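Local coordinates for intracellular exo-alpha-(1->5)-L-arabinofuranosidase (Bifidobacterium longum, PDB 2Y2W), which hydrolyses terminal non-reducing alpha-L-arabinofuranosyl bonds in arabinans and arabinoxylan, contributing to breakdown of the plant cell wall, at residues N120-I125 with T190-Q195; R131-D136 with H140-N145; M147-F152 with L178-Y183. All coordinates share one frame; numbering follows the deposited sequence.

Contact 1 of 3, residues N120-I125 with T190-Q195; sequences NWEDGI and TAWADQ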
ATOM      1  N   ASN D 120      10.667  12.470   2.867  1.00 21.58           N
ATOM      2  CA  ASN D 120      11.242  11.939   1.630  1.00 21.90           C
ATOM      3  C   ASN D 120      12.758  12.127   1.645  1.00 22.02           C
ATOM      4  O   ASN D 120      13.245  13.257   1.604  1.00 22.01           O
ATOM      5  CB  ASN D 120      10.633  12.628   0.407  1.00 21.88           C
ATOM      6  CG  ASN D 120       9.121  12.722   0.478  1.00 22.24           C
ATOM      7  OD1 ASN D 120       8.428  11.714   0.628  1.00 22.93           O
ATOM      8  ND2 ASN D 120       8.599  13.939   0.363  1.00 22.15           N
ATOM      9  N   TRP D 121      13.494  11.019   1.709  1.00 22.12           N
ATOM     10  CA  TRP D 121      14.937  11.056   1.962  1.00 22.40           C
ATOM     11  C   TRP D 121      15.757  11.749   0.864  1.00 22.77           C
ATOM     12  O   TRP D 121      16.846  12.253   1.134  1.00 22.84           O
ATOM     13  CB  TRP D 121      15.474   9.646   2.250  1.00 22.30           C
ATOM     14  CG  TRP D 121      15.442   8.741   1.069  1.00 21.64           C
ATOM     15  CD1 TRP D 121      14.424   7.913   0.698  1.00 21.48           C
ATOM     16  CD2 TRP D 121      16.472   8.574   0.093  1.00 21.17           C
ATOM     17  NE1 TRP D 121      14.756   7.239  -0.452  1.00 20.96           N
ATOM     18  CE2 TRP D 121      16.008   7.627  -0.845  1.00 21.21           C
ATOM     19  CE3 TRP D 121      17.744   9.136  -0.084  1.00 20.92           C
ATOM     20  CZ2 TRP D 121      16.771   7.229  -1.946  1.00 21.44           C
ATOM     21  CZ3 TRP D 121      18.503   8.738  -1.174  1.00 20.79           C
ATOM     22  CH2 TRP D 121      18.013   7.792  -2.091  1.00 21.49           C
ATOM     23  N   GLU D 122      15.229  11.767  -0.359  1.00 23.27           N
ATOM     24  CA  GLU D 122      15.879  12.426  -1.497  1.00 23.89           C
ATOM     25  C   GLU D 122      15.823  13.947  -1.395  1.00 24.30           C
ATOM     26  O   GLU D 122      16.620  14.646  -2.028  1.00 24.31           O
ATOM     27  CB  GLU D 122      15.252  12.000  -2.832  1.00 23.86           C
ATOM     28  CG  GLU D 122      15.072  10.503  -3.028  1.00 24.24           C
ATOM     29  CD  GLU D 122      13.712  10.009  -2.556  1.00 25.23           C
ATOM     30  OE1 GLU D 122      13.234  10.467  -1.495  1.00 25.05           O
ATOM     31  OE2 GLU D 122      13.120   9.152  -3.247  1.00 25.79           O
ATOM     32  N   ASP D 123      14.873  14.456  -0.612  1.00 24.78           N
ATOM     33  CA  ASP D 123      14.731  15.897  -0.395  1.00 25.39           C
ATOM     34  C   ASP D 123      15.934  16.499   0.324  1.00 25.77           C
ATOM     35  O   ASP D 123      16.169  17.706   0.243  1.00 25.76           O
ATOM     36  CB  ASP D 123      13.454  16.206   0.397  1.00 25.36           C
ATOM     37  CG  ASP D 123      12.193  16.010  -0.421  1.00 25.33           C
ATOM     38  OD1 ASP D 123      12.280  15.971  -1.668  1.00 25.15           O
ATOM     39  OD2 ASP D 123      11.107  15.908   0.187  1.00 25.15           O
ATOM     40  N   GLY D 124      16.687  15.650   1.022  1.00 26.25           N
ATOM     41  CA  GLY D 124      17.831  16.094   1.810  1.00 27.11           C
ATOM     42  C   GLY D 124      19.185  15.757   1.214  1.00 27.75           C
ATOM     43  O   GLY D 124      20.207  15.910   1.878  1.00 27.90           O
ATOM     44  N   ILE D 125      19.193  15.289  -0.032  1.00 28.41           N
ATOM     45  CA  ILE D 125      20.440  14.972  -0.738  1.00 28.91           C
ATOM     46  C   ILE D 125      20.694  15.962  -1.876  1.00 29.35           C
ATOM     47  O   ILE D 125      19.809  16.739  -2.251  1.00 29.28           O
ATOM     48  CB  ILE D 125      20.475  13.507  -1.283  1.00 28.88           C
ATOM     49  CG1 ILE D 125      19.438  13.303  -2.397  1.00 28.72           C
ATOM     50  CG2 ILE D 125      20.294  12.504  -0.149  1.00 28.81           C
ATOM     51  CD1 ILE D 125      19.651  12.059  -3.232  1.00 28.86           C
ATOM     52  N   THR D 190      26.483   2.223  -9.913  1.00 25.30           N
ATOM     53  CA  THR D 190      25.036   2.112 -10.025  1.00 25.25           C
ATOM     54  C   THR D 190      24.451   3.527  -9.931  1.00 25.21           C
ATOM     55  O   THR D 190      25.068   4.412  -9.327  1.00 25.13           O
ATOM     56  CB  THR D 190      24.462   1.171  -8.936  1.00 25.41           C
ATOM     57  OG1 THR D 190      23.377   0.402  -9.471  1.00 25.83           O
ATOM     58  CG2 THR D 190      23.991   1.948  -7.712  1.00 25.26           C
ATOM     59  N   ALA D 191      23.282   3.746 -10.532  1.00 25.08           N
ATOM     60  CA  ALA D 191      22.705   5.095 -10.621  1.00 25.00           C
ATOM     61  C   ALA D 191      22.595   5.807  -9.271  1.00 25.03           C
ATOM     62  O   ALA D 191      23.028   6.956  -9.140  1.00 24.91           O
ATOM     63  CB  ALA D 191      21.358   5.068 -11.326  1.00 24.98           C
ATOM     64  N   TRP D 192      22.022   5.119  -8.280  1.00 24.92           N
ATOM     65  CA  TRP D 192      21.835   5.680  -6.943  1.00 24.73           C
ATOM     66  C   TRP D 192      23.155   5.975  -6.236  1.00 24.86           C
ATOM     67  O   TRP D 192      23.300   7.026  -5.617  1.00 24.82           O
ATOM     68  CB  TRP D 192      20.976   4.761  -6.068  1.00 24.62           C
ATOM     69  CG  TRP D 192      19.499   4.842  -6.328  1.00 24.14           C
ATOM     70  CD1 TRP D 192      18.689   3.828  -6.759  1.00 23.68           C
ATOM     71  CD2 TRP D 192      18.652   5.989  -6.165  1.00 23.58           C
ATOM     72  NE1 TRP D 192      17.396   4.271  -6.874  1.00 23.22           N
ATOM     73  CE2 TRP D 192      17.342   5.594  -6.521  1.00 23.41           C
ATOM     74  CE3 TRP D 192      18.872   7.314  -5.757  1.00 23.22           C
ATOM     75  CZ2 TRP D 192      16.253   6.476  -6.483  1.00 22.84           C
ATOM     76  CZ3 TRP D 192      17.787   8.193  -5.721  1.00 22.91           C
ATOM     77  CH2 TRP D 192      16.495   7.767  -6.083  1.00 22.90           C
ATOM     78  N   ALA D 193      24.107   5.048  -6.329  1.00 25.05           N
ATOM     79  CA  ALA D 193      25.411   5.209  -5.680  1.00 25.44           C
ATOM     80  C   ALA D 193      26.241   6.306  -6.335  1.00 25.80           C
ATOM     81  O   ALA D 193      26.941   7.048  -5.647  1.00 25.89           O
ATOM     82  CB  ALA D 193      26.173   3.900  -5.665  1.00 25.23           C
ATOM     83  N   ASP D 194      26.154   6.401  -7.663  1.00 26.25           N
ATOM     84  CA  ASP D 194      26.841   7.446  -8.425  1.00 26.68           C
ATOM     85  C   ASP D 194      26.372   8.850  -8.040  1.00 26.85           C
ATOM     86  O   ASP D 194      27.147   9.806  -8.122  1.00 26.97           O
ATOM     87  CB  ASP D 194      26.691   7.219  -9.931  1.00 26.74           C
ATOM     88  CG  ASP D 194      27.545   6.061 -10.443  1.00 27.61           C
ATOM     89  OD1 ASP D 194      28.168   5.352  -9.619  1.00 28.42           O
ATOM     90  OD2 ASP D 194      27.594   5.858 -11.677  1.00 28.12           O
ATOM     91  N   GLN D 195      25.115   8.962  -7.613  1.00 27.01           N
ATOM     92  CA  GLN D 195      24.589  10.216  -7.073  1.00 27.33           C
ATOM     93  C   GLN D 195      25.311  10.617  -5.794  1.00 27.22           C
ATOM     94  O   GLN D 195      25.658  11.781  -5.623  1.00 27.28           O
ATOM     95  CB  GLN D 195      23.082  10.129  -6.819  1.00 27.44           C
ATOM     96  CG  GLN D 195      22.224  10.427  -8.037  1.00 28.20           C
ATOM     97  CD  GLN D 195      20.743  10.494  -7.707  1.00 29.49           C
ATOM     98  OE1 GLN D 195      20.328  11.191  -6.779  1.00 29.50           O
ATOM     99  NE2 GLN D 195      19.934   9.770  -8.478  1.00 30.05           N
TER
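The benzo rings of Trp121 and Trp192 meet where the loop 120-125 comes up against the start of helix 191-198. CH2 of Trp121 lies 3.7 Å from CZ3 of Trp192, and CZ2 of Trp121 sits over one face of the Trp192 ring, displaced toward its rim. The six-membered rings are neither stacked nor edge-to-face: their planes are inclined at 50° and their centroids are 5.3 Å apart. Trp121 reaches across because its CG stands between the backbone N and carbonyl carbon (chi1 68°), swinging the indole toward the helix although its CB does not point there. Glu122 folds back on its neighbour, CG lying over the centre of one face of the Trp121 ring, and the same CG comes 4.3 Å from CH2 of Trp192; its carboxylate is engaged by Arg172 in a salt bridge. Beside the aromatic pair, CD1 of Ile125 touches OE1 of Gln195 at 3.7 Å, the two side chains crossing at about a right angle. Van der Waals packing carries this surface contact, chiefly between the two indoles. Helix 174-185 packs on both, Trp121 touching Asp179 and Glu180 and Trp192 touching Asp179 and Glu182, while Ile125 reaches helix 149-159 and Arg134 of a neighbouring subunit packs on Trp192.

Contact 2 of 3, residues R131-D136 with H140-N145; sequences RPMRRD and HCTETN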
ATOM      1  N   ARG D 131      17.489  21.918  -3.020  1.00 31.56           N
ATOM      2  CA  ARG D 131      16.650  21.086  -2.156  1.00 31.06           C
ATOM      3  C   ARG D 131      15.309  21.769  -1.871  1.00 30.63           C
ATOM      4  O   ARG D 131      15.278  22.953  -1.533  1.00 30.53           O
ATOM      5  CB  ARG D 131      17.371  20.749  -0.847  1.00 31.13           C
ATOM      6  CG  ARG D 131      18.658  19.955  -1.028  1.00 31.33           C
ATOM      7  CD  ARG D 131      19.272  19.594   0.310  1.00 31.56           C
ATOM      8  NE  ARG D 131      20.688  19.249   0.195  1.00 32.18           N
ATOM      9  CZ  ARG D 131      21.444  18.817   1.202  1.00 32.26           C
ATOM     10  NH1 ARG D 131      20.931  18.663   2.419  1.00 32.37           N
ATOM     11  NH2 ARG D 131      22.720  18.534   0.992  1.00 32.06           N
ATOM     12  N   PRO D 132      14.195  21.024  -2.012  1.00 30.19           N
ATOM     13  CA  PRO D 132      12.865  21.606  -1.820  1.00 29.88           C
ATOM     14  C   PRO D 132      12.547  21.897  -0.355  1.00 29.62           C
ATOM     15  O   PRO D 132      13.045  21.211   0.543  1.00 29.62           O
ATOM     16  CB  PRO D 132      11.930  20.520  -2.357  1.00 29.81           C
ATOM     17  CG  PRO D 132      12.674  19.257  -2.149  1.00 30.04           C
ATOM     18  CD  PRO D 132      14.121  19.593  -2.365  1.00 30.12           C
ATOM     19  N   MET D 133      11.727  22.917  -0.125  1.00 29.24           N
ATOM     20  CA  MET D 133      11.277  23.241   1.216  1.00 29.01           C
ATOM     21  C   MET D 133       9.969  22.499   1.485  1.00 28.57           C
ATOM     22  O   MET D 133       9.028  22.567   0.689  1.00 28.54           O
ATOM     23  CB  MET D 133      11.131  24.754   1.386  1.00 29.14           C
ATOM     24  CG  MET D 133      11.737  25.260   2.684  1.00 30.33           C
ATOM     25  SD  MET D 133      12.512  26.884   2.557  1.00 32.42           S
ATOM     26  CE  MET D 133      11.209  27.932   3.207  1.00 31.98           C
ATOM     27  N   ARG D 134       9.927  21.779   2.603  1.00 27.97           N
ATOM     28  CA  ARG D 134       8.863  20.809   2.864  1.00 27.36           C
ATOM     29  C   ARG D 134       8.159  21.019   4.200  1.00 27.11           C
ATOM     30  O   ARG D 134       8.670  21.702   5.090  1.00 27.11           O
ATOM     31  CB  ARG D 134       9.427  19.383   2.798  1.00 27.20           C
ATOM     32  CG  ARG D 134       9.885  18.940   1.414  1.00 26.77           C
ATOM     33  CD  ARG D 134       8.739  18.388   0.581  1.00 25.83           C
ATOM     34  NE  ARG D 134       9.230  17.762  -0.641  1.00 25.31           N
ATOM     35  CZ  ARG D 134       8.977  18.197  -1.872  1.00 25.16           C
ATOM     36  NH1 ARG D 134       8.213  19.265  -2.071  1.00 24.53           N
ATOM     37  NH2 ARG D 134       9.484  17.550  -2.913  1.00 25.00           N
ATOM     38  N   ARG D 135       6.973  20.426   4.319  1.00 26.65           N
ATOM     39  CA  ARG D 135       6.213  20.411   5.559  1.00 26.16           C
ATOM     40  C   ARG D 135       6.608  19.204   6.391  1.00 25.87           C
ATOM     41  O   ARG D 135       6.886  18.132   5.848  1.00 25.76           O
ATOM     42  CB  ARG D 135       4.719  20.282   5.259  1.00 26.18           C
ATOM     43  CG  ARG D 135       3.992  21.556   4.922  1.00 25.79           C
ATOM     44  CD  ARG D 135       2.524  21.242   4.684  1.00 25.37           C
ATOM     45  NE  ARG D 135       1.676  22.424   4.785  1.00 25.45           N
ATOM     46  CZ  ARG D 135       0.351  22.413   4.688  1.00 25.97           C
ATOM     47  NH1 ARG D 135      -0.304  21.273   4.479  1.00 26.25           N
ATOM     48  NH2 ARG D 135      -0.326  23.550   4.799  1.00 25.99           N
ATOM     49  N   ASP D 136       6.623  19.377   7.708  1.00 25.56           N
ATOM     50  CA  ASP D 136       6.620  18.244   8.621  1.00 25.30           C
ATOM     51  C   ASP D 136       5.309  18.240   9.392  1.00 25.00           C
ATOM     52  O   ASP D 136       5.026  19.169  10.147  1.00 24.95           O
ATOM     53  CB  ASP D 136       7.804  18.288   9.590  1.00 25.38           C
ATOM     54  CG  ASP D 136       7.681  17.254  10.699  1.00 25.80           C
ATOM     55  OD1 ASP D 136       7.395  16.076  10.387  1.00 26.51           O
ATOM     56  OD2 ASP D 136       7.853  17.621  11.882  1.00 25.93           O
ATOM     57  N   HIS D 140       4.571  20.128  13.064  1.00 23.28           N
ATOM     58  CA  HIS D 140       3.957  21.300  12.438  1.00 23.45           C
ATOM     59  C   HIS D 140       4.990  22.376  12.109  1.00 23.51           C
ATOM     60  O   HIS D 140       4.859  23.528  12.510  1.00 23.57           O
ATOM     61  CB  HIS D 140       2.821  21.855  13.310  1.00 23.36           C
ATOM     62  CG  HIS D 140       1.773  22.596  12.541  1.00 23.28           C
ATOM     63  ND1 HIS D 140       0.869  21.961  11.716  1.00 22.81           N
ATOM     64  CD2 HIS D 140       1.479  23.915  12.476  1.00 23.19           C
ATOM     65  CE1 HIS D 140       0.066  22.858  11.174  1.00 22.65           C
ATOM     66  NE2 HIS D 140       0.414  24.052  11.620  1.00 22.86           N
ATOM     67  N   CYS D 141       6.023  21.978  11.375  1.00 23.76           N
ATOM     68  CA  CYS D 141       7.103  22.884  11.008  1.00 24.23           C
ATOM     69  C   CYS D 141       7.392  22.822   9.520  1.00 24.32           C
ATOM     70  O   CYS D 141       7.117  21.813   8.871  1.00 24.32           O
ATOM     71  CB  CYS D 141       8.375  22.537  11.789  1.00 24.24           C
ATOM     72  SG  CYS D 141       8.227  22.748  13.577  1.00 25.11           S
ATOM     73  N   THR D 142       7.939  23.911   8.983  1.00 24.55           N
ATOM     74  CA  THR D 142       8.503  23.892   7.638  1.00 24.87           C
ATOM     75  C   THR D 142       9.990  23.544   7.704  1.00 25.03           C
ATOM     76  O   THR D 142      10.741  24.106   8.511  1.00 24.96           O
ATOM     77  CB  THR D 142       8.251  25.204   6.837  1.00 24.96           C
ATOM     78  OG1 THR D 142       9.141  25.263   5.715  1.00 25.05           O
ATOM     79  CG2 THR D 142       8.475  26.425   7.692  1.00 25.45           C
ATOM     80  N   GLU D 143      10.389  22.605   6.849  1.00 25.08           N
ATOM     81  CA  GLU D 143      11.739  22.057   6.825  1.00 25.14           C
ATOM     82  C   GLU D 143      12.479  22.475   5.549  1.00 25.25           C
ATOM     83  O   GLU D 143      12.032  22.196   4.430  1.00 25.21           O
ATOM     84  CB  GLU D 143      11.666  20.530   6.957  1.00 25.15           C
ATOM     85  CG  GLU D 143      12.935  19.768   6.588  1.00 25.45           C
ATOM     86  CD  GLU D 143      13.966  19.736   7.697  1.00 26.29           C
ATOM     87  OE1 GLU D 143      13.588  19.739   8.888  1.00 26.70           O
ATOM     88  OE2 GLU D 143      15.167  19.686   7.371  1.00 26.64           O
ATOM     89  N   THR D 144      13.616  23.141   5.732  1.00 25.28           N
ATOM     90  CA  THR D 144      14.416  23.646   4.618  1.00 25.41           C
ATOM     91  C   THR D 144      15.245  22.553   3.960  1.00 25.46           C
ATOM     92  O   THR D 144      15.655  22.694   2.803  1.00 25.54           O
ATOM     93  CB  THR D 144      15.364  24.773   5.063  1.00 25.42           C
ATOM     94  OG1 THR D 144      16.233  24.283   6.094  1.00 25.59           O
ATOM     95  CG2 THR D 144      14.575  25.960   5.584  1.00 25.45           C
ATOM     96  N   ASN D 145      15.490  21.479   4.709  1.00 25.45           N
ATOM     97  CA  ASN D 145      16.295  20.338   4.259  1.00 25.54           C
ATOM     98  C   ASN D 145      17.774  20.659   4.030  1.00 25.86           C
ATOM     99  O   ASN D 145      18.460  19.960   3.281  1.00 25.88           O
ATOM    100  CB  ASN D 145      15.671  19.659   3.028  1.00 25.37           C
ATOM    101  CG  ASN D 145      14.404  18.897   3.361  1.00 24.82           C
ATOM    102  OD1 ASN D 145      14.426  17.936   4.132  1.00 24.15           O
ATOM    103  ND2 ASN D 145      13.290  19.320   2.776  1.00 24.16           N
TER
HETATM  104  O   HOH W   1      15.566  24.324   0.820  1.00 16.17           O
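Arg134 and Glu143 pair through both backbone bonds, Arg134 N to Glu143 O at 2.8 Å and Glu143 N to Arg134 O at 2.6 Å, and form the first, tightly bonded pair of an antiparallel hairpin. Arg135 and Thr142 follow as a non-hydrogen-bonded pair; beyond them Asp136 N donates to Cys141 O at 2.7 Å, and Cys141 N returns a longer bond to Asp136 O.

Toward the open end of the hairpin, side chains replace the strand pairing. ND2 of Asn145 gives Pro132 O a bond of 2.9 Å, with the acceptor close to the amide plane, while the same nitrogen rests against CG of Arg134. The outstretched Arg131 (chi2 -177°) brings NH1 to Asn145 O at 2.9 Å, in the carbonyl plane; its guanidinium is also held by Gly126 O. Arg134 instead bends at chi2 (-85°), laying its guanidinium face over CB of Pro132 and turning its charged end to Asp123.

On the Met133 side the segments are joined less directly: a water donates to both Arg131 O and Thr144 O, and Met133 runs alongside Thr144, SD to CG2 at 3.8 Å. Thr190 OG1 of a neighbouring subunit is hydrogen-bonded to Met133 O.

Opposite Asp136 the second strand places two residues, His140 (phi 57°) and Cys141, which fits a G1 beta bulge. Trp139 N and Asn118 ND2 bond the Asp136 carboxylate, and this bulged beta hairpin brings that side chain to about 6 Å from those of Glu69 and Asn114, which probably bind arabinofuranose.

Contact 3 of 3, residues M147-F152 with L178-Y183; sequences MGIDDF and LDELEY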
ATOM      1  N   MET D 147      19.887  20.145   6.194  1.00 26.88           N
ATOM      2  CA  MET D 147      20.464  18.906   6.705  1.00 27.03           C
ATOM      3  C   MET D 147      19.744  17.679   6.139  1.00 26.90           C
ATOM      4  O   MET D 147      18.512  17.627   6.086  1.00 26.79           O
ATOM      5  CB  MET D 147      20.435  18.881   8.231  1.00 27.17           C
ATOM      6  CG  MET D 147      21.550  19.682   8.885  1.00 28.28           C
ATOM      7  SD  MET D 147      23.132  18.815   8.931  1.00 30.78           S
ATOM      8  CE  MET D 147      22.740  17.416   9.976  1.00 29.88           C
ATOM      9  N   GLY D 148      20.540  16.708   5.703  1.00 26.72           N
ATOM     10  CA  GLY D 148      20.054  15.434   5.200  1.00 26.44           C
ATOM     11  C   GLY D 148      21.093  14.372   5.487  1.00 26.31           C
ATOM     12  O   GLY D 148      22.033  14.610   6.248  1.00 26.51           O
ATOM     13  N   ILE D 149      20.937  13.204   4.869  1.00 26.05           N
ATOM     14  CA  ILE D 149      21.826  12.072   5.136  1.00 25.82           C
ATOM     15  C   ILE D 149      23.272  12.306   4.670  1.00 25.83           C
ATOM     16  O   ILE D 149      24.205  11.796   5.286  1.00 25.74           O
ATOM     17  CB  ILE D 149      21.237  10.719   4.607  1.00 25.71           C
ATOM     18  CG1 ILE D 149      22.058   9.521   5.102  1.00 25.26           C
ATOM     19  CG2 ILE D 149      21.090  10.724   3.088  1.00 25.40           C
ATOM     20  CD1 ILE D 149      22.123   9.390   6.617  1.00 24.79           C
ATOM     21  N   ASP D 150      23.444  13.076   3.595  1.00 25.98           N
ATOM     22  CA  ASP D 150      24.768  13.506   3.139  1.00 26.13           C
ATOM     23  C   ASP D 150      25.473  14.294   4.245  1.00 26.20           C
ATOM     24  O   ASP D 150      26.635  14.035   4.563  1.00 26.19           O
ATOM     25  CB  ASP D 150      24.654  14.391   1.891  1.00 26.25           C
ATOM     26  CG  ASP D 150      24.349  13.606   0.616  1.00 26.68           C
ATOM     27  OD1 ASP D 150      24.570  12.375   0.579  1.00 26.90           O
ATOM     28  OD2 ASP D 150      23.900  14.240  -0.367  1.00 26.76           O
ATOM     29  N   ASP D 151      24.746  15.244   4.830  1.00 26.27           N
ATOM     30  CA  ASP D 151      25.298  16.167   5.817  1.00 26.36           C
ATOM     31  C   ASP D 151      25.467  15.514   7.183  1.00 26.17           C
ATOM     32  O   ASP D 151      26.496  15.706   7.839  1.00 26.26           O
ATOM     33  CB  ASP D 151      24.424  17.421   5.924  1.00 26.50           C
ATOM     34  CG  ASP D 151      24.340  18.191   4.615  1.00 27.34           C
ATOM     35  OD1 ASP D 151      25.379  18.707   4.149  1.00 28.11           O
ATOM     36  OD2 ASP D 151      23.229  18.283   4.051  1.00 28.68           O
ATOM     37  N   PHE D 152      24.469  14.742   7.610  1.00 25.79           N
ATOM     38  CA  PHE D 152      24.549  14.049   8.893  1.00 25.54           C
ATOM     39  C   PHE D 152      25.649  12.988   8.901  1.00 25.44           C
ATOM     40  O   PHE D 152      26.228  12.699   9.952  1.00 25.44           O
ATOM     41  CB  PHE D 152      23.206  13.438   9.308  1.00 25.52           C
ATOM     42  CG  PHE D 152      23.195  12.925  10.722  1.00 24.99           C
ATOM     43  CD1 PHE D 152      23.028  13.800  11.789  1.00 24.51           C
ATOM     44  CD2 PHE D 152      23.384  11.574  10.988  1.00 24.37           C
ATOM     45  CE1 PHE D 152      23.035  13.332  13.097  1.00 24.36           C
ATOM     46  CE2 PHE D 152      23.395  11.100  12.292  1.00 24.10           C
ATOM     47  CZ  PHE D 152      23.218  11.979  13.346  1.00 23.99           C
ATOM     48  N   LEU D 178      14.854   0.525   0.019  1.00 18.83           N
ATOM     49  CA  LEU D 178      15.891  -0.088  -0.819  1.00 18.93           C
ATOM     50  C   LEU D 178      16.662   0.934  -1.659  1.00 19.10           C
ATOM     51  O   LEU D 178      17.850   0.744  -1.936  1.00 19.07           O
ATOM     52  CB  LEU D 178      15.296  -1.178  -1.717  1.00 18.75           C
ATOM     53  CG  LEU D 178      14.698  -2.405  -1.014  1.00 18.77           C
ATOM     54  CD1 LEU D 178      13.973  -3.303  -2.010  1.00 18.76           C
ATOM     55  CD2 LEU D 178      15.760  -3.197  -0.250  1.00 18.49           C
ATOM     56  N   ASP D 179      15.983   2.007  -2.064  1.00 19.33           N
ATOM     57  CA  ASP D 179      16.633   3.100  -2.789  1.00 19.60           C
ATOM     58  C   ASP D 179      17.670   3.816  -1.913  1.00 19.77           C
ATOM     59  O   ASP D 179      18.800   4.044  -2.352  1.00 19.64           O
ATOM     60  CB  ASP D 179      15.599   4.096  -3.339  1.00 19.53           C
ATOM     61  CG  ASP D 179      14.781   3.532  -4.506  1.00 19.63           C
ATOM     62  OD1 ASP D 179      15.109   2.443  -5.031  1.00 19.16           O
ATOM     63  OD2 ASP D 179      13.792   4.191  -4.900  1.00 19.52           O
ATOM     64  N   GLU D 180      17.290   4.147  -0.677  1.00 20.04           N
ATOM     65  CA  GLU D 180      18.198   4.813   0.265  1.00 20.49           C
ATOM     66  C   GLU D 180      19.366   3.916   0.667  1.00 20.57           C
ATOM     67  O   GLU D 180      20.483   4.395   0.847  1.00 20.70           O
ATOM     68  CB  GLU D 180      17.452   5.310   1.510  1.00 20.63           C
ATOM     69  CG  GLU D 180      18.357   6.034   2.513  1.00 21.25           C
ATOM     70  CD  GLU D 180      17.606   6.908   3.501  1.00 22.45           C
ATOM     71  OE1 GLU D 180      16.554   6.474   4.027  1.00 22.77           O
ATOM     72  OE2 GLU D 180      18.087   8.034   3.762  1.00 23.07           O
ATOM     73  N   LEU D 181      19.094   2.620   0.808  1.00 20.72           N
ATOM     74  CA  LEU D 181      20.122   1.635   1.129  1.00 20.76           C
ATOM     75  C   LEU D 181      21.202   1.598   0.044  1.00 20.88           C
ATOM     76  O   LEU D 181      22.396   1.625   0.341  1.00 20.89           O
ATOM     77  CB  LEU D 181      19.480   0.253   1.313  1.00 20.75           C
ATOM     78  CG  LEU D 181      20.362  -0.988   1.480  1.00 20.49           C
ATOM     79  CD1 LEU D 181      21.239  -0.898   2.724  1.00 20.39           C
ATOM     80  CD2 LEU D 181      19.489  -2.224   1.526  1.00 20.46           C
ATOM     81  N   GLU D 182      20.763   1.543  -1.209  1.00 20.97           N
ATOM     82  CA  GLU D 182      21.652   1.557  -2.364  1.00 21.19           C
ATOM     83  C   GLU D 182      22.427   2.875  -2.457  1.00 21.18           C
ATOM     84  O   GLU D 182      23.623   2.871  -2.737  1.00 21.07           O
ATOM     85  CB  GLU D 182      20.837   1.322  -3.635  1.00 21.25           C
ATOM     86  CG  GLU D 182      21.639   1.166  -4.915  1.00 22.35           C
ATOM     87  CD  GLU D 182      20.755   0.866  -6.124  1.00 24.12           C
ATOM     88  OE1 GLU D 182      19.574   0.490  -5.934  1.00 24.35           O
ATOM     89  OE2 GLU D 182      21.239   0.991  -7.267  1.00 24.54           O
ATOM     90  N   TYR D 183      21.742   3.993  -2.217  1.00 21.27           N
ATOM     91  CA  TYR D 183      22.365   5.316  -2.286  1.00 21.36           C
ATOM     92  C   TYR D 183      23.442   5.477  -1.224  1.00 21.62           C
ATOM     93  O   TYR D 183      24.519   6.017  -1.490  1.00 21.69           O
ATOM     94  CB  TYR D 183      21.320   6.426  -2.126  1.00 21.22           C
ATOM     95  CG  TYR D 183      21.915   7.814  -2.014  1.00 20.89           C
ATOM     96  CD1 TYR D 183      22.148   8.585  -3.149  1.00 20.47           C
ATOM     97  CD2 TYR D 183      22.251   8.353  -0.770  1.00 20.70           C
ATOM     98  CE1 TYR D 183      22.699   9.851  -3.053  1.00 20.33           C
ATOM     99  CE2 TYR D 183      22.806   9.619  -0.663  1.00 20.15           C
ATOM    100  CZ  TYR D 183      23.026  10.363  -1.808  1.00 20.36           C
ATOM    101  OH  TYR D 183      23.572  11.618  -1.709  1.00 20.16           O
TER
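A buried helix-to-helix contact joins the first turn of helix 149-159 to the middle of helix 174-185, two helices on the outside of the parallel eight-stranded barrel. Its polar link is the bond from Tyr183 OH to Asp150 OD1, 2.6 Å long and received on the syn lone pair of the carboxylate. OD1 lies at the edge of the phenol ring, near its plane, and the carboxylate is turned 36° from that plane. Tyr183 reaches so far because CG is anti to its backbone N (chi1 173°), whereas the Asp150 CB does not point at the other helix and its carboxylate makes the approach. The hydroxyl has a second partner in Asn199 ND2, so two bonds fix the end of the ring.

Next to this link, Ile149 supplies a methyl group: CG2 is 4.3 Å from CE2 of Tyr183 and 4.1 Å from OE2 of Glu180, which comes in on an extended chain. Ile149 and Glu180 both rest on Leu165 of strand 162-167, which underlies the two helices. The Tyr183 ring meets Trp121 obliquely, and Gln195 of helix 191-198 also packs on Tyr183, while Leu181 turns to helix 227-244.

In the fold
Contacts 2 and 3 follow one another along the chain, and both are nested within the loop closed by contact 1. Contacts 1 and 3 are nearly continuous, their centres 6 Å apart, with CZ2 of Trp121 3.4 Å from Glu180 N. Contact 2 lies farther off, about 18 Å from contact 1 and 17 Å from contact 3 between centres, but salt bridges tie it to both: Arg134 NE to Asp123 OD2 and Arg131 NH1 to Asp151 OD2, each 2.8 Å. Of the three, the hairpin alone approaches the probable arabinofuranose site, whereas contacts 1 and 3 lie away from it. The principle illustrated is that packing and salt bridges join a loop and outer helices to a hairpin beside the probable substrate site.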